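Local coordinates for protein adenylate isopentenyltransferase (Humulus lupulus, PDB 3A8T) that transfers the isopentenyl group of dimethylallyl diphosphate to ATP, ADP or AMP, a step of cytokinin biosynthesis in hop, at residues 47-51 with 187-191; 204-208 with 237-241. All coordinates share one frame; numbering follows the deposited sequence.

Contact 1: residues 47-51 with 187-191; sequences GATGT and LTDYL. With PO4 (phosphate ion), chain C.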
ATOM      1  N   GLY A  47      -3.707  -7.588   3.694  1.00 22.36           N
ATOM      2  CA  GLY A  47      -4.971  -6.909   3.544  1.00 22.08           C
ATOM      3  C   GLY A  47      -4.955  -5.959   2.350  1.00 21.91           C
ATOM      4  O   GLY A  47      -3.893  -5.606   1.802  1.00 20.22           O
ATOM      5  N   ALA A  48      -6.147  -5.579   1.923  1.00 19.81           N
ATOM      6  CA  ALA A  48      -6.282  -4.651   0.821  1.00 20.75           C
ATOM      7  C   ALA A  48      -5.664  -3.302   1.216  1.00 22.60           C
ATOM      8  O   ALA A  48      -5.358  -3.063   2.397  1.00 23.36           O
ATOM      9  CB  ALA A  48      -7.765  -4.460   0.458  1.00 16.55           C
ATOM     10  N   THR A  49      -5.493  -2.451   0.194  1.00 23.52           N
ATOM     11  CA  THR A  49      -4.966  -1.102   0.286  1.00 25.58           C
ATOM     12  C   THR A  49      -5.743  -0.268   1.292  1.00 27.01           C
ATOM     13  O   THR A  49      -6.968  -0.247   1.283  1.00 28.93           O
ATOM     14  CB  THR A  49      -5.068  -0.413  -1.077  1.00 27.28           C
ATOM     15  OG1 THR A  49      -4.796   0.992  -0.946  1.00 29.03           O
ATOM     16  CG2 THR A  49      -6.471  -0.625  -1.672  1.00 29.71           C
ATOM     17  N   GLY A  50      -5.021   0.413   2.169  1.00 28.29           N
ATOM     18  CA  GLY A  50      -5.667   1.245   3.148  1.00 27.12           C
ATOM     19  C   GLY A  50      -6.317   0.539   4.316  1.00 29.17           C
ATOM     20  O   GLY A  50      -7.058   1.201   5.044  1.00 33.56           O
ATOM     21  N   THR A  51      -6.072  -0.749   4.553  1.00 25.73           N
ATOM     22  CA  THR A  51      -6.702  -1.364   5.710  1.00 22.22           C
ATOM     23  C   THR A  51      -5.928  -1.124   7.055  1.00 21.68           C
ATOM     24  O   THR A  51      -6.224  -1.738   8.054  1.00 19.28           O
ATOM     25  CB  THR A  51      -6.913  -2.895   5.531  1.00 20.67           C
ATOM     26  OG1 THR A  51      -5.670  -3.502   5.202  1.00 17.68           O
ATOM     27  CG2 THR A  51      -7.975  -3.204   4.488  1.00 15.19           C
ATOM     28  N   LEU A 187     -14.643   0.161   3.500  1.00 22.69           N
ATOM     29  CA  LEU A 187     -13.337   0.303   2.899  1.00 20.64           C
ATOM     30  C   LEU A 187     -13.436   1.261   1.737  1.00 22.79           C
ATOM     31  O   LEU A 187     -12.695   2.220   1.640  1.00 24.88           O
ATOM     32  CB  LEU A 187     -12.822  -1.051   2.465  1.00 16.67           C
ATOM     33  CG  LEU A 187     -11.390  -1.049   1.910  1.00 16.16           C
ATOM     34  CD1 LEU A 187     -10.439  -0.431   2.918  1.00 10.55           C
ATOM     35  CD2 LEU A 187     -10.999  -2.476   1.507  1.00 12.06           C
ATOM     36  N   THR A 188     -14.381   0.983   0.866  1.00 25.19           N
ATOM     37  CA  THR A 188     -14.701   1.797  -0.293  1.00 25.29           C
ATOM     38  C   THR A 188     -14.826   3.274   0.112  1.00 25.63           C
ATOM     39  O   THR A 188     -14.143   4.150  -0.421  1.00 27.64           O
ATOM     40  CB  THR A 188     -16.030   1.250  -0.868  1.00 27.00           C
ATOM     41  OG1 THR A 188     -15.733   0.181  -1.765  1.00 28.03           O
ATOM     42  CG2 THR A 188     -16.817   2.300  -1.561  1.00 28.99           C
ATOM     43  N   ASP A 189     -15.713   3.547   1.052  1.00 23.98           N
ATOM     44  CA  ASP A 189     -15.904   4.883   1.556  1.00 24.60           C
ATOM     45  C   ASP A 189     -14.641   5.472   2.190  1.00 22.76           C
ATOM     46  O   ASP A 189     -14.342   6.660   2.030  1.00 21.95           O
ATOM     47  CB  ASP A 189     -17.043   4.887   2.583  1.00 27.27           C
ATOM     48  CG  ASP A 189     -18.408   4.695   1.924  1.00 33.11           C
ATOM     49  OD1 ASP A 189     -19.435   4.612   2.645  1.00 35.69           O
ATOM     50  OD2 ASP A 189     -18.457   4.638   0.660  1.00 35.91           O
ATOM     51  N   TYR A 190     -13.887   4.654   2.919  1.00 22.54           N
ATOM     52  CA  TYR A 190     -12.679   5.211   3.530  1.00 21.64           C
ATOM     53  C   TYR A 190     -11.687   5.570   2.457  1.00 18.96           C
ATOM     54  O   TYR A 190     -11.089   6.605   2.519  1.00 18.97           O
ATOM     55  CB  TYR A 190     -12.060   4.265   4.524  1.00 21.96           C
ATOM     56  CG  TYR A 190     -10.768   4.753   5.036  1.00 25.31           C
ATOM     57  CD1 TYR A 190     -10.698   5.754   6.014  1.00 26.22           C
ATOM     58  CD2 TYR A 190      -9.576   4.234   4.527  1.00 25.80           C
ATOM     59  CE1 TYR A 190      -9.455   6.233   6.462  1.00 25.39           C
ATOM     60  CE2 TYR A 190      -8.351   4.685   4.984  1.00 26.72           C
ATOM     61  CZ  TYR A 190      -8.289   5.679   5.933  1.00 26.81           C
ATOM     62  OH  TYR A 190      -7.030   6.132   6.294  1.00 30.76           O
ATOM     63  N   LEU A 191     -11.571   4.708   1.463  1.00 18.85           N
ATOM     64  CA  LEU A 191     -10.683   4.894   0.322  1.00 20.14           C
ATOM     65  C   LEU A 191     -10.979   6.147  -0.518  1.00 20.94           C
ATOM     66  O   LEU A 191     -10.075   6.739  -1.050  1.00 23.29           O
ATOM     67  CB  LEU A 191     -10.749   3.678  -0.562  1.00 20.91           C
ATOM     68  CG  LEU A 191      -9.707   2.553  -0.501  1.00 23.93           C
ATOM     69  CD1 LEU A 191      -8.672   2.697   0.606  1.00 19.77           C
ATOM     70  CD2 LEU A 191     -10.464   1.265  -0.465  1.00 22.81           C
TER
HETATM   71  P   PO4 C 900      -2.160   0.266   4.482  1.00 33.21           P
HETATM   72  O1  PO4 C 900      -0.721   0.277   4.880  1.00 29.63           O
HETATM   73  O2  PO4 C 900      -2.260   0.496   3.009  1.00 33.60           O
HETATM   74  O3  PO4 C 900      -2.769  -1.047   4.829  1.00 28.62           O
HETATM   75  O4  PO4 C 900      -2.880   1.339   5.203  1.00 30.79           O
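Leu187, on helix 184-201, reaches across to the loop 47-51 with its two methyl groups. From CB the chain extends with CG anti to the backbone N (chi1 -175°), which carries the fork at CG over to the loop. There the branches part: Leu187 CD2 meets Ala48 CB at 3.9 Å, while Leu187 CD1 faces both Thr49 O (3.8 Å) and Thr51 CG2 (4.0 Å). One turn on, Leu191 CD1 also packs against Thr49 O, at 3.5 Å, and near Gly50 CA. A CB on Gly50 would point at the helix and clash with that methyl. No hydrogen bond joins the two segments, though Thr49 OG1 is bonded to Arg194 further along helix 184-201. Within the loop, Thr51 N to Ala48 O closes a type II turn; Thr51 OG1, in the carbonyl plane at 2.9 Å from Ala48 O, adds a second grip, and Lys53 NZ bonds this oxygen as well. A separate phosphate ion, probably from the crystallisation liquor, accepts from Gly50 N at O2 (2.9 Å, N-H...O angle 152°) and is bonded to Gly52 N, Lys53 N and Ser54 OG. Phosphate held by backbone amides between strand 41-46 and helix 53-61 identifies the P-loop (Walker A motif), part of the ATP-binding site.

Contact 2: residues 204-208 with 237-241; sequences FDELA and FDRYF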
ATOM      1  N   PHE A 204      -1.941  16.519  -6.125  1.00 22.15           N
ATOM      2  CA  PHE A 204      -2.023  17.093  -7.450  1.00 23.14           C
ATOM      3  C   PHE A 204      -0.746  17.836  -7.870  1.00 24.15           C
ATOM      4  O   PHE A 204      -0.258  17.682  -8.976  1.00 26.54           O
ATOM      5  CB  PHE A 204      -3.266  17.997  -7.531  1.00 22.41           C
ATOM      6  CG  PHE A 204      -3.344  18.833  -8.792  1.00 22.43           C
ATOM      7  CD1 PHE A 204      -3.770  18.268 -10.003  1.00 20.55           C
ATOM      8  CD2 PHE A 204      -2.939  20.176  -8.772  1.00 23.97           C
ATOM      9  CE1 PHE A 204      -3.796  19.014 -11.209  1.00 23.54           C
ATOM     10  CE2 PHE A 204      -2.946  20.980  -9.988  1.00 25.93           C
ATOM     11  CZ  PHE A 204      -3.372  20.402 -11.195  1.00 26.10           C
ATOM     12  N   ASP A 205      -0.191  18.629  -6.980  1.00 25.46           N
ATOM     13  CA  ASP A 205       1.031  19.338  -7.271  1.00 25.09           C
ATOM     14  C   ASP A 205       2.168  18.370  -7.383  1.00 23.05           C
ATOM     15  O   ASP A 205       3.075  18.580  -8.106  1.00 23.65           O
ATOM     16  CB  ASP A 205       1.286  20.306  -6.152  1.00 27.86           C
ATOM     17  CG  ASP A 205       0.150  21.276  -6.019  1.00 31.21           C
ATOM     18  OD1 ASP A 205      -0.009  22.142  -6.913  1.00 33.33           O
ATOM     19  OD2 ASP A 205      -0.615  21.159  -5.044  1.00 35.72           O
ATOM     20  N   GLU A 206       2.097  17.290  -6.649  1.00 22.72           N
ATOM     21  CA  GLU A 206       3.143  16.269  -6.681  1.00 22.03           C
ATOM     22  C   GLU A 206       3.132  15.637  -8.074  1.00 22.12           C
ATOM     23  O   GLU A 206       4.168  15.444  -8.707  1.00 22.77           O
ATOM     24  CB  GLU A 206       2.826  15.208  -5.613  1.00 22.45           C
ATOM     25  CG  GLU A 206       3.863  14.136  -5.437  1.00 25.58           C
ATOM     26  CD  GLU A 206       3.445  13.055  -4.436  1.00 26.01           C
ATOM     27  OE1 GLU A 206       2.539  12.249  -4.760  1.00 26.53           O
ATOM     28  OE2 GLU A 206       4.028  13.024  -3.327  1.00 27.92           O
ATOM     29  N   LEU A 207       1.930  15.340  -8.558  1.00 21.68           N
ATOM     30  CA  LEU A 207       1.782  14.710  -9.849  1.00 19.48           C
ATOM     31  C   LEU A 207       2.091  15.702 -10.967  1.00 20.51           C
ATOM     32  O   LEU A 207       2.614  15.313 -12.009  1.00 22.27           O
ATOM     33  CB  LEU A 207       0.356  14.130  -9.969  1.00 19.81           C
ATOM     34  CG  LEU A 207      -0.098  12.974  -9.049  1.00 17.35           C
ATOM     35  CD1 LEU A 207      -1.547  12.882  -9.098  1.00 15.53           C
ATOM     36  CD2 LEU A 207       0.488  11.601  -9.475  1.00 17.94           C
ATOM     37  N   ALA A 208       1.768  16.980 -10.777  1.00 19.67           N
ATOM     38  CA  ALA A 208       2.075  17.970 -11.811  1.00 20.57           C
ATOM     39  C   ALA A 208       3.584  18.082 -11.962  1.00 21.27           C
ATOM     40  O   ALA A 208       4.076  18.287 -13.057  1.00 23.31           O
ATOM     41  CB  ALA A 208       1.472  19.372 -11.461  1.00 17.47           C
ATOM     42  N   PHE A 237      -4.389  11.491 -13.768  1.00 17.83           N
ATOM     43  CA  PHE A 237      -4.050  12.882 -13.988  1.00 16.93           C
ATOM     44  C   PHE A 237      -3.357  13.158 -15.283  1.00 16.78           C
ATOM     45  O   PHE A 237      -3.455  14.266 -15.778  1.00 17.31           O
ATOM     46  CB  PHE A 237      -3.327  13.495 -12.779  1.00 16.96           C
ATOM     47  CG  PHE A 237      -4.307  14.127 -11.801  1.00 22.05           C
ATOM     48  CD1 PHE A 237      -5.059  15.265 -12.188  1.00 20.84           C
ATOM     49  CD2 PHE A 237      -4.626  13.502 -10.570  1.00 21.98           C
ATOM     50  CE1 PHE A 237      -6.107  15.750 -11.377  1.00 23.07           C
ATOM     51  CE2 PHE A 237      -5.662  13.982  -9.765  1.00 21.30           C
ATOM     52  CZ  PHE A 237      -6.407  15.102 -10.166  1.00 21.99           C
ATOM     53  N   ASP A 238      -2.658  12.174 -15.849  1.00 17.32           N
ATOM     54  CA  ASP A 238      -2.016  12.381 -17.171  1.00 18.69           C
ATOM     55  C   ASP A 238      -3.126  12.738 -18.188  1.00 20.38           C
ATOM     56  O   ASP A 238      -2.956  13.587 -19.078  1.00 22.96           O
ATOM     57  CB  ASP A 238      -1.255  11.130 -17.653  1.00 16.92           C
ATOM     58  CG  ASP A 238       0.077  10.926 -16.918  1.00 19.18           C
ATOM     59  OD1 ASP A 238       0.534  11.865 -16.218  1.00 20.63           O
ATOM     60  OD2 ASP A 238       0.681   9.830 -17.030  1.00 21.13           O
ATOM     61  N   ARG A 239      -4.282  12.118 -18.042  1.00 21.70           N
ATOM     62  CA  ARG A 239      -5.377  12.407 -18.941  1.00 23.46           C
ATOM     63  C   ARG A 239      -5.763  13.885 -18.768  1.00 23.47           C
ATOM     64  O   ARG A 239      -5.977  14.590 -19.729  1.00 24.62           O
ATOM     65  CB  ARG A 239      -6.520  11.481 -18.605  1.00 28.14           C
ATOM     66  CG  ARG A 239      -7.742  11.577 -19.467  1.00 31.35           C
ATOM     67  CD  ARG A 239      -8.409  10.199 -19.523  1.00 34.01           C
ATOM     68  NE  ARG A 239      -9.651  10.330 -20.242  1.00 35.39           N
ATOM     69  CZ  ARG A 239      -9.708  10.530 -21.546  1.00 36.31           C
ATOM     70  NH1 ARG A 239      -8.599  10.589 -22.273  1.00 38.08           N
ATOM     71  NH2 ARG A 239     -10.867  10.758 -22.113  1.00 37.31           N
ATOM     72  N   TYR A 240      -5.814  14.354 -17.531  1.00 22.89           N
ATOM     73  CA  TYR A 240      -6.120  15.748 -17.247  1.00 21.64           C
ATOM     74  C   TYR A 240      -5.014  16.675 -17.753  1.00 22.21           C
ATOM     75  O   TYR A 240      -5.287  17.625 -18.437  1.00 21.68           O
ATOM     76  CB  TYR A 240      -6.292  15.946 -15.757  1.00 21.06           C
ATOM     77  CG  TYR A 240      -6.434  17.364 -15.364  1.00 24.48           C
ATOM     78  CD1 TYR A 240      -7.676  17.995 -15.374  1.00 24.78           C
ATOM     79  CD2 TYR A 240      -5.335  18.097 -14.959  1.00 25.60           C
ATOM     80  CE1 TYR A 240      -7.823  19.310 -14.987  1.00 25.30           C
ATOM     81  CE2 TYR A 240      -5.478  19.426 -14.566  1.00 27.61           C
ATOM     82  CZ  TYR A 240      -6.723  20.023 -14.578  1.00 26.48           C
ATOM     83  OH  TYR A 240      -6.844  21.321 -14.147  1.00 27.15           O
ATOM     84  N   PHE A 241      -3.759  16.396 -17.427  1.00 23.45           N
ATOM     85  CA  PHE A 241      -2.680  17.261 -17.887  1.00 24.39           C
ATOM     86  C   PHE A 241      -2.589  17.243 -19.436  1.00 25.90           C
ATOM     87  O   PHE A 241      -2.042  18.133 -20.055  1.00 24.38           O
ATOM     88  CB  PHE A 241      -1.331  16.811 -17.283  1.00 23.37           C
ATOM     89  CG  PHE A 241      -1.265  16.888 -15.791  1.00 24.48           C
ATOM     90  CD1 PHE A 241      -1.577  18.058 -15.114  1.00 23.88           C
ATOM     91  CD2 PHE A 241      -0.838  15.788 -15.032  1.00 25.39           C
ATOM     92  CE1 PHE A 241      -1.460  18.135 -13.708  1.00 22.85           C
ATOM     93  CE2 PHE A 241      -0.727  15.893 -13.603  1.00 24.12           C
ATOM     94  CZ  PHE A 241      -1.033  17.047 -12.970  1.00 22.16           C
TER
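Phe204 turns its ring edge toward the face of Phe237 in an offset edge-to-face pair, with Phe204 CD1 over that face, 3.7 Å from Phe237 CE1. The centroids stand 5.5 Å apart and the planes meet at 70°. The next ring carbon, Phe204 CE1, serves two other rings, approaching Phe241 CE1 at 3.5 Å and Tyr240 CE2 at 3.8 Å. Leu207 CD1 touches Phe237 CD2 at 3.5 Å, and Phe241 CZ sits against the backbone at Ala208 CA (3.4 Å). For Phe204 the reach comes from CG lying anti to the backbone N (chi1 171°), which swings the ring across to helix 234-243. An alanine in place of Phe237 would probably leave the edge of Phe204 without its aromatic face and Leu207 CD1 without its ring contact. Further out, Phe264 of helix 257-289 meets the rings of both Phe237 and Tyr240, and Tyr211 meets Phe241. Asp238 OD2 forms salt bridges with Arg225 and Arg229, while Glu206 of helix 203-210 is hydrogen-bonded to Thr83 OG1 and Ile82 N. The axes of segments 204-208 and 237-241 approach to 11.0 Å and cross at -70°, a steeply crossed helix pair joined through an aromatic cluster.

Overall arrangement
Contact 1 and contact 2 do not touch: their centres lie 23 Å apart and their nearest atoms about 12 Å. The chain links them directly, since helix 184-201, which packs on the P-loop, is followed by helix 203-210 of the aromatic cluster. Helix 257-289 is a second link, touching Ala48, Leu187 and Leu191 in one contact and Phe237 and Tyr240 in the other. Both contacts lie near the bound nucleotide: the side chain of Thr49 is about 6 Å from ATP and that of Leu207 about 9 Å. Contact 1 contains ATP-binding residues, whereas contact 2 contains none but approaches them, the side chain of Leu207 being about 7 Å from that of Ala231.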